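GDSL-like Lipase/Acylhydrolase family protein (Neisseria meningitidis, PDB 4K7J) probably removes O-acetyl groups from peptidoglycan, acting as an SGNH-family esterase. Local coordinates at residues A[69-72]-A[73-77]; A[302-305]-A[306-309]. All blocks are in the same frame, centred on the assembly; numbering follows the deposited sequence. Where two conformers were deposited one is given.

Contact 1: residues A[69-72]-A[73-77]; sequences FTDS and LRKRL
One oxygen of Asp-71, OD1, takes two nitrogens of the same arginine, while its other oxygen turns to a lysine. This salt-bridge network runs along a single turn of helix 68-81, which packs against strand 53-60 and helix 354-373 of the alpha/beta fold. Arg-74 comes side-on: its NH2 lies 3.0 Å from Asp-71 OD1 and its NE 3.2 Å from that atom, both donating on the anti side of the oxygen. The guanidinium and carboxylate planes are 41° apart, and both bonds fall well short of straight, with N-H...O angles of 144° for NH2 and 139° for NE. The bend of the arginine chain at chi3 folds the guanidinium back over the preceding turn, where Thr-70 O sits above one of its faces. The same group also reaches Asp-67 through NH2 and Val-211 O through NH1, which probably restricts its rotation. Lys-75 approaches the carboxylate from a different direction, with NZ 3.3 Å from Asp-71 OD2, on the syn lone pair of that oxygen. Beneath these side chains the backbone keeps regular i to i+4 bonds, including Arg-74 N to Thr-70 O at 2.8 Å. Farther round the helix, Ser-72 OG is bound to Arg-358 O. Ser-72 O takes the amide N of Arg-76 at 3.0 Å, and the CB of that arginine lies 3.4 Å from the same oxygen.

Contact 2: residues A[302-305]-A[306-309]; sequences PVRL and TEVQ
Arg-304 NH2 donates to Glu-307 OE1 at 2.8 Å, one half of a two-pronged salt bridge between residues three apart. The other half runs from Arg-304 NE to Glu-307 OE2 at 2.9 Å, so each carboxylate oxygen has its own nitrogen. Glu-307 CD lies at the guanidinium edge and in its plane, yet the nitrogens meet the oxygens from above the carboxylate plane, with the two flat groups 29° apart. The arginine gets there by curling: chi2 (-52°) and chi3 (-56°) both bend the chain back towards the helix, whereas Glu-307 reaches out extended beyond CG. Arg-304 NH1 is held as well, by Asn-255 O and Ile-257 O, which should help to fix the guanidinium orientation. All this takes place where a type I beta turn, Pro-302 to Leu-305, leads into the first turn of helix 305-318. Two waters bridge the junction. Water 1 accepts from Thr-306 N at 2.9 Å and lies within bonding distance of Pro-302 O; water 2 accepts from Glu-307 N at 3.0 Å and likewise reaches Val-303 O. The helical bonds begin with Val-308 N to Arg-304 O at 3.1 Å and Gln-309 N to Leu-305 O at 2.9 Å. On another side, the Gln-309 amide lies against the buried Leu-305 side chain, its CD 3.9 Å from Leu-305 CG, while its NE2 bonds to Ala-287 O and Gln-327 OE1 and its OE1 to Arg-301.

Contact 1 comes first along the chain and contact 2 far behind it; their centres are 28 Å apart and their nearest atoms about 13 Å, so they do not touch. What joins them is the mixed sheet. Residues 69-77 lie in helix 68-81, which follows strand 53-60, whereas 302-309 form the entry to helix 305-318, lying in the crossover from strand 281-286 to its parallel neighbour 322-325. Contact 1 takes up the first turns of one helix, its centre 12 Å from that of the chain; contact 2 lies at the start of another, 23 Å out. Both helices belong to the alpha/beta part of the esterase, separate from its two antiparallel sheets.

Contact 1: residues A[69-72]-A[73-77]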
loop_
_atom_site.group_PDB
_atom_site.type_symbol
_atom_site.label_atom_id
_atom_site.label_comp_id
_atom_site.label_asym_id
_atom_site.label_seq_id
_atom_site.Cartn_x
_atom_site.Cartn_y
_atom_site.Cartn_z
ATOM N N PHE A 69 -7.540 -2.379 6.864
ATOM C CA PHE A 69 -6.552 -1.690 7.693
ATOM C C PHE A 69 -6.271 -0.326 7.090
ATOM O O PHE A 69 -6.396 0.704 7.752
ATOM C CB PHE A 69 -5.263 -2.527 7.760
ATOM C CG PHE A 69 -4.191 -1.965 8.661
ATOM C CD1 PHE A 69 -3.319 -0.989 8.207
ATOM C CD2 PHE A 69 -4.021 -2.453 9.947
ATOM C CE1 PHE A 69 -2.312 -0.499 9.028
ATOM C CE2 PHE A 69 -3.020 -1.958 10.772
ATOM C CZ PHE A 69 -2.171 -0.988 10.314
ATOM N N THR A 70 -5.903 -0.312 5.817
ATOM C CA THR A 70 -5.543 0.949 5.161
ATOM C C THR A 70 -6.719 1.936 5.023
ATOM O O THR A 70 -6.520 3.145 5.042
ATOM C CB THR A 70 -4.891 0.682 3.799
ATOM O OG1 THR A 70 -5.585 -0.389 3.157
ATOM C CG2 THR A 70 -3.435 0.258 3.989
ATOM N N ASP A 71 -7.945 1.437 4.914
ATOM C CA ASP A 71 -9.075 2.348 4.786
ATOM C C ASP A 71 -9.395 3.011 6.117
ATOM O O ASP A 71 -9.884 4.141 6.155
ATOM C CB ASP A 71 -10.317 1.648 4.241
ATOM C CG ASP A 71 -11.452 2.620 3.975
ATOM O OD1 ASP A 71 -11.240 3.597 3.214
ATOM O OD2 ASP A 71 -12.541 2.424 4.546
ATOM N N SER A 72 -9.108 2.316 7.214
ATOM C CA SER A 72 -9.344 2.893 8.534
ATOM C C SER A 72 -8.317 3.995 8.765
ATOM O O SER A 72 -8.651 5.088 9.221
ATOM C CB SER A 72 -9.274 1.821 9.621
ATOM O OG SER A 72 -9.133 2.414 10.901
ATOM N N LEU A 73 -7.070 3.704 8.408
ATOM C CA LEU A 73 -5.998 4.689 8.443
ATOM C C LEU A 73 -6.355 5.884 7.548
ATOM O O LEU A 73 -6.184 7.053 7.934
ATOM C CB LEU A 73 -4.693 4.041 7.975
ATOM C CG LEU A 73 -3.401 4.841 8.116
ATOM C CD1 LEU A 73 -3.106 5.043 9.587
ATOM C CD2 LEU A 73 -2.252 4.104 7.429
ATOM N N ARG A 74 -6.854 5.579 6.356
ATOM C CA ARG A 74 -7.281 6.609 5.418
ATOM C C ARG A 74 -8.336 7.525 6.028
ATOM O O ARG A 74 -8.179 8.739 6.024
ATOM C CB ARG A 74 -7.791 5.967 4.129
ATOM C CG ARG A 74 -8.164 6.941 3.022
ATOM C CD ARG A 74 -8.146 6.242 1.665
ATOM N NE ARG A 74 -8.822 4.960 1.698
ATOM C CZ ARG A 74 -8.267 3.798 1.369
ATOM N NH1 ARG A 74 -7.009 3.716 0.954
ATOM N NH2 ARG A 74 -8.991 2.710 1.454
ATOM N N LYS A 75 -9.402 6.953 6.568
ATOM C CA LYS A 75 -10.504 7.785 7.062
ATOM C C LYS A 75 -10.081 8.635 8.255
ATOM O O LYS A 75 -10.468 9.798 8.376
ATOM C CB LYS A 75 -11.716 6.932 7.422
ATOM C CG LYS A 75 -12.319 6.178 6.236
ATOM C CD LYS A 75 -12.926 7.127 5.210
ATOM C CE LYS A 75 -13.414 6.365 3.978
ATOM N NZ LYS A 75 -14.272 5.215 4.395
ATOM N N ARG A 76 -9.285 8.051 9.138
ATOM C CA ARG A 76 -8.851 8.755 10.330
ATOM C C ARG A 76 -7.935 9.928 9.989
ATOM O O ARG A 76 -8.188 11.067 10.395
ATOM C CB ARG A 76 -8.140 7.794 11.273
ATOM C CG ARG A 76 -7.377 8.488 12.371
ATOM C CD ARG A 76 -8.272 8.883 13.530
ATOM N NE ARG A 76 -7.473 9.166 14.714
ATOM C CZ ARG A 76 -7.115 8.251 15.609
ATOM N NH1 ARG A 76 -7.480 6.977 15.465
ATOM N NH2 ARG A 76 -6.389 8.615 16.653
ATOM N N LEU A 77 -6.875 9.657 9.236
ATOM C CA LEU A 77 -5.903 10.711 8.924
ATOM C C LEU A 77 -6.436 11.778 7.954
ATOM O O LEU A 77 -5.929 12.904 7.934
ATOM C CB LEU A 77 -4.592 10.121 8.399
ATOM C CG LEU A 77 -3.906 9.079 9.287
ATOM C CD1 LEU A 77 -2.604 8.660 8.644
ATOM C CD2 LEU A 77 -3.673 9.580 10.728
#

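Contact 2: residues A[302-305]-A[306-309]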
loop_
_atom_site.group_PDB
_atom_site.type_symbol
_atom_site.label_atom_id
_atom_site.label_comp_id
_atom_site.label_asym_id
_atom_site.label_seq_id
_atom_site.Cartn_x
_atom_site.Cartn_y
_atom_site.Cartn_z
ATOM N N PRO A 302 4.007 -19.932 14.719
ATOM C CA PRO A 302 4.892 -20.587 13.750
ATOM C C PRO A 302 6.325 -20.478 14.240
ATOM O O PRO A 302 6.688 -19.486 14.883
ATOM C CB PRO A 302 4.705 -19.754 12.476
ATOM C CG PRO A 302 3.430 -18.997 12.685
ATOM C CD PRO A 302 3.357 -18.742 14.152
ATOM N N VAL A 303 7.123 -21.488 13.925
ATOM C CA VAL A 303 8.488 -21.613 14.417
ATOM C C VAL A 303 9.412 -20.446 14.036
ATOM O O VAL A 303 10.349 -20.129 14.766
ATOM C CB VAL A 303 9.092 -22.969 13.948
ATOM C CG1 VAL A 303 10.531 -23.141 14.414
ATOM C CG2 VAL A 303 8.235 -24.116 14.464
ATOM N N ARG A 304 9.148 -19.788 12.909
ATOM C CA ARG A 304 10.041 -18.710 12.476
ATOM C C ARG A 304 9.497 -17.301 12.716
ATOM O O ARG A 304 10.117 -16.319 12.298
ATOM C CB ARG A 304 10.410 -18.881 10.998
ATOM C CG ARG A 304 10.813 -20.308 10.615
ATOM C CD ARG A 304 11.910 -20.856 11.548
ATOM N NE ARG A 304 13.078 -19.981 11.575
ATOM C CZ ARG A 304 14.011 -19.961 10.630
ATOM N NH1 ARG A 304 13.915 -20.771 9.589
ATOM N NH2 ARG A 304 15.040 -19.127 10.723
ATOM N N LEU A 305 8.342 -17.194 13.375
ATOM C CA LEU A 305 7.684 -15.901 13.523
ATOM C C LEU A 305 8.522 -14.927 14.333
ATOM O O LEU A 305 8.713 -13.777 13.932
ATOM C CB LEU A 305 6.301 -16.046 14.161
ATOM C CG LEU A 305 5.570 -14.743 14.470
ATOM C CD1 LEU A 305 5.369 -13.902 13.179
ATOM C CD2 LEU A 305 4.233 -15.024 15.133
ATOM N N THR A 306 9.010 -15.385 15.480
ATOM C CA THR A 306 9.791 -14.521 16.364
ATOM C C THR A 306 11.037 -14.002 15.656
ATOM O O THR A 306 11.334 -12.810 15.709
ATOM C CB THR A 306 10.150 -15.251 17.694
ATOM O OG1 THR A 306 8.949 -15.474 18.443
ATOM C CG2 THR A 306 11.132 -14.432 18.550
ATOM N N GLU A 307 11.743 -14.878 14.952
ATOM C CA GLU A 307 12.953 -14.454 14.249
ATOM C C GLU A 307 12.659 -13.423 13.155
ATOM O O GLU A 307 13.429 -12.469 12.954
ATOM C CB GLU A 307 13.663 -15.656 13.643
ATOM C CG GLU A 307 14.191 -16.642 14.663
ATOM C CD GLU A 307 14.364 -18.000 14.047
ATOM O OE1 GLU A 307 15.365 -18.199 13.324
ATOM O OE2 GLU A 307 13.473 -18.850 14.258
ATOM N N VAL A 308 11.541 -13.613 12.454
ATOM C CA VAL A 308 11.118 -12.661 11.430
ATOM C C VAL A 308 10.792 -11.290 12.024
ATOM O O VAL A 308 11.264 -10.274 11.525
ATOM C CB VAL A 308 9.924 -13.195 10.611
ATOM C CG1 VAL A 308 9.299 -12.079 9.741
ATOM C CG2 VAL A 308 10.360 -14.363 9.756
ATOM N N GLN A 309 9.989 -11.259 13.089
ATOM C CA GLN A 309 9.647 -9.997 13.745
ATOM C C GLN A 309 10.894 -9.252 14.244
ATOM O O GLN A 309 10.964 -8.018 14.197
ATOM C CB GLN A 309 8.691 -10.236 14.920
ATOM C CG GLN A 309 7.291 -10.695 14.520
ATOM C CD GLN A 309 6.503 -11.213 15.702
ATOM O OE1 GLN A 309 7.052 -11.871 16.589
ATOM N NE2 GLN A 309 5.217 -10.888 15.742
HETATM O O HOH W 1 8.565 -18.075 16.439
HETATM O O HOH W 2 11.282 -17.657 15.866
#